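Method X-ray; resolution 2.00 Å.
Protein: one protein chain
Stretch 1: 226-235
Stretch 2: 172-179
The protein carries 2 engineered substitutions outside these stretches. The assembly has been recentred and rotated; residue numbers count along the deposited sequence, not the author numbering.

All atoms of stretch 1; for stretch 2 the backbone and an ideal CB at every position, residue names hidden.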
# COMPACT_ATOMS: atom_id res chain seq x y z
N ASP A 226 5.74 22.41 -9.93
CA ASP A 226 4.40 21.97 -9.58
C ASP A 226 4.49 21.10 -8.33
O ASP A 226 3.72 21.25 -7.40
CB ASP A 226 3.75 21.21 -10.73
CG ASP A 226 2.31 20.83 -10.44
OD1 ASP A 226 1.47 21.73 -10.30
OD2 ASP A 226 2.02 19.63 -10.37
N ARG A 227 5.46 20.19 -8.33
CA ARG A 227 5.67 19.29 -7.21
C ARG A 227 6.04 20.07 -5.96
O ARG A 227 5.52 19.80 -4.89
CB ARG A 227 6.74 18.26 -7.54
CG ARG A 227 7.06 17.29 -6.42
CD ARG A 227 5.84 16.50 -6.01
NE ARG A 227 5.48 15.48 -6.99
CZ ARG A 227 5.94 14.24 -6.98
NH1 ARG A 227 6.79 13.84 -6.05
NH2 ARG A 227 5.55 13.38 -7.91
N MET A 228 6.94 21.03 -6.11
CA MET A 228 7.38 21.83 -4.97
C MET A 228 6.22 22.59 -4.36
O MET A 228 6.02 22.55 -3.16
CB MET A 228 8.49 22.80 -5.38
CG MET A 228 9.81 22.12 -5.66
SD MET A 228 11.00 23.18 -6.48
CE MET A 228 11.00 24.59 -5.39
N GLU A 229 5.45 23.29 -5.19
CA GLU A 229 4.33 24.06 -4.69
C GLU A 229 3.35 23.14 -3.98
O GLU A 229 2.84 23.45 -2.92
CB GLU A 229 3.62 24.80 -5.82
CG GLU A 229 2.26 25.36 -5.44
CD GLU A 229 2.32 26.39 -4.34
OE1 GLU A 229 3.36 27.07 -4.20
OE2 GLU A 229 1.33 26.54 -3.61
N LEU A 230 3.11 21.99 -4.60
CA LEU A 230 2.21 20.99 -4.06
C LEU A 230 2.63 20.58 -2.66
O LEU A 230 1.84 20.58 -1.73
CB LEU A 230 2.19 19.76 -4.96
CG LEU A 230 1.03 18.81 -4.76
CD1 LEU A 230 0.93 17.85 -5.93
CD2 LEU A 230 1.18 18.06 -3.45
N LEU A 231 3.90 20.23 -2.53
CA LEU A 231 4.44 19.83 -1.24
C LEU A 231 4.41 20.99 -0.26
O LEU A 231 4.12 20.82 0.91
CB LEU A 231 5.86 19.29 -1.40
CG LEU A 231 5.94 17.97 -2.14
CD1 LEU A 231 7.38 17.50 -2.24
CD2 LEU A 231 5.07 16.93 -1.46
N LYS A 232 4.69 22.18 -0.76
CA LYS A 232 4.69 23.35 0.09
C LYS A 232 3.32 23.56 0.73
O LYS A 232 3.22 23.96 1.87
CB LYS A 232 5.10 24.59 -0.69
CG LYS A 232 5.20 25.84 0.15
CD LYS A 232 5.62 27.06 -0.65
CE LYS A 232 5.36 28.34 0.13
NZ LYS A 232 6.02 29.52 -0.47
N GLU A 233 2.27 23.26 -0.03
CA GLU A 233 0.91 23.42 0.45
C GLU A 233 0.51 22.37 1.49
O GLU A 233 -0.45 22.56 2.22
CB GLU A 233 -0.07 23.37 -0.72
CG GLU A 233 0.08 24.51 -1.72
CD GLU A 233 -0.79 24.35 -2.95
OE1 GLU A 233 -1.48 23.32 -3.08
OE2 GLU A 233 -0.78 25.26 -3.81
N VAL A 234 1.24 21.27 1.56
CA VAL A 234 0.90 20.23 2.52
C VAL A 234 1.70 20.26 3.82
O VAL A 234 1.31 19.63 4.78
CB VAL A 234 1.06 18.83 1.92
CG1 VAL A 234 0.06 18.61 0.81
CG2 VAL A 234 2.47 18.61 1.43
N ILE A 235 2.81 20.98 3.85
CA ILE A 235 3.61 21.04 5.07
C ILE A 235 3.66 22.45 5.65
O ILE A 235 4.48 22.73 6.51
CB ILE A 235 5.04 20.54 4.83
CG1 ILE A 235 5.83 21.56 4.02
CG2 ILE A 235 5.03 19.22 4.10
CD1 ILE A 235 7.22 21.08 3.69
N UNK A 172 -7.08 16.73 -5.15
CA UNK A 172 -6.84 15.35 -5.54
C UNK A 172 -5.36 15.20 -5.78
O UNK A 172 -4.74 14.22 -5.39
CB UNK A 172 -7.65 14.96 -6.78
N UNK A 173 -4.80 16.19 -6.45
CA UNK A 173 -3.40 16.20 -6.80
C UNK A 173 -2.52 15.93 -5.59
O UNK A 173 -1.72 15.00 -5.59
CB UNK A 173 -3.03 17.54 -7.44
N UNK A 174 -2.66 16.74 -4.55
CA UNK A 174 -1.87 16.57 -3.35
C UNK A 174 -2.30 15.35 -2.54
O UNK A 174 -1.48 14.53 -2.16
CB UNK A 174 -1.96 17.83 -2.49
N UNK A 175 -3.59 15.25 -2.29
CA UNK A 175 -4.12 14.14 -1.53
C UNK A 175 -3.60 12.81 -2.02
O UNK A 175 -3.17 11.98 -1.24
CB UNK A 175 -5.65 14.15 -1.58
N UNK A 176 -3.64 12.62 -3.33
CA UNK A 176 -3.19 11.37 -3.92
C UNK A 176 -1.71 11.11 -3.74
O UNK A 176 -1.28 9.97 -3.67
CB UNK A 176 -3.53 11.36 -5.41
N UNK A 177 -0.93 12.18 -3.67
CA UNK A 177 0.50 12.04 -3.52
C UNK A 177 0.95 11.79 -2.09
O UNK A 177 1.71 10.89 -1.83
CB UNK A 177 1.19 13.30 -4.06
N UNK A 178 0.47 12.60 -1.17
CA UNK A 178 0.90 12.46 0.21
C UNK A 178 -0.08 11.72 1.11
O UNK A 178 0.29 11.28 2.18
CB UNK A 178 1.16 13.85 0.80
N UNK A 179 -1.32 11.58 0.67
CA UNK A 179 -2.31 10.91 1.47
C UNK A 179 -3.26 11.90 2.10
O UNK A 179 -2.86 12.75 2.88
CB UNK A 179 -1.64 10.06 2.55

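Two helices, 226-234 and 172-178, cross at 80° with their axes 9.9 Å apart at closest approach, so only a few positions of the second can meet the first. No hydrogen bond links the two stretches; the fit rests on the packing of side chains.

At position 172 the CB has nothing of stretch 1 within 5.5 Å. This contact sets no demand, and polar or apolar side chains would do equally well. The residue is Leu172, which stays out of reach of stretch 1.

Position 173 points its CB toward stretch 1, near the edge of the contact, with the ideal CB 4.2 Å from Leu230 CD1. A small side chain, such as alanine, serine or threonine, would lie easily beside that methyl, and a longer one could pass around it. Ser173 is found, with chi1 in the t well. Its OG comes to 3.2 Å from Leu230 CD1, a contact of an oxygen with a methyl group, which offers the hydroxyl no polar partner.

Position 174 lies where the backbones come nearest, its CA closest to that of Leu230. The ideal CB is already tight, 3.3 Å from Leu230 CD2, and it is 3.9 Å from Val234 CG1. With so little room ahead of the CB, glycine or alanine suits best, and alanine adds an apolar contact. Ala174 is the deposited residue, and its single methyl group touches both Leu230 and Val234.

At position 175 the CB direction is away from stretch 1, which therefore makes no choice here. The helical backbone angles are open to most residues. Gly175 occupies the site and adds nothing to the contact.

Position 176 is likewise beyond the reach of stretch 1, and many side chains would serve. Met176 takes it in an extended form, its side chain staying out of reach of stretch 1.

Position 177 again points toward stretch 1, but its ideal CB is 4.8 Å from Leu230 CD2, leaving space for a longer side chain. Leu231 and the aliphatic part of Arg227 also border this space, so leucine, isoleucine or methionine would be reasonable. Leu177 fills it, covered over more area than any other residue of the two stretches. Its CD2 lies 3.7 Å from Arg227 CD, 4.0 Å from Leu231 CD2 and 4.2 Å from Leu230 CD2; it also sits over one face of the Arg227 guanidinium.

At position 178 the CB points toward Val234 and Leu231, with the ideal CB 4.9 Å from Val234 CG1 and 5.5 Å from Leu231 CD2. A medium-sized apolar group, valine or isoleucine for instance, can span these gaps. Val178 packs against both residues: its CG2 lies 3.9 Å from Val234 CG1, and its CG1 lies 4.0 Å from Leu231 CD2 and 4.3 Å from Val234 CG2.

Position 179 leaves the helix with phi/psi of 104/118°. A CB here would be jammed against the carbonyl O of the preceding residue, which by itself calls for glycine. Gly179 meets that demand, its N donating a hydrogen bond to Gly175 O at 2.7 Å.

Stretch 2 (172-179) LSAGMLVG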
# COMPACT_ATOMS: atom_id res chain seq x y z
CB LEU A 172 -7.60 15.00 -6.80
CG LEU A 172 -9.08 14.73 -6.63
CD1 LEU A 172 -9.66 14.14 -7.89
CD2 LEU A 172 -9.29 13.80 -5.45
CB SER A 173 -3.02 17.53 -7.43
OG SER A 173 -1.65 17.56 -7.73
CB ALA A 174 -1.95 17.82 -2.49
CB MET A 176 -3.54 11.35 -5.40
CG MET A 176 -5.02 11.30 -5.67
SD MET A 176 -5.35 10.79 -7.35
CE MET A 176 -7.13 10.76 -7.33
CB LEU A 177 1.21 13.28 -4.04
CG LEU A 177 2.72 13.23 -3.87
CD1 LEU A 177 3.33 12.16 -4.74
CD2 LEU A 177 3.34 14.58 -4.16
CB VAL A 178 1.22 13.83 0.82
CG1 VAL A 178 2.25 14.54 -0.03
CG2 VAL A 178 -0.03 14.68 0.94
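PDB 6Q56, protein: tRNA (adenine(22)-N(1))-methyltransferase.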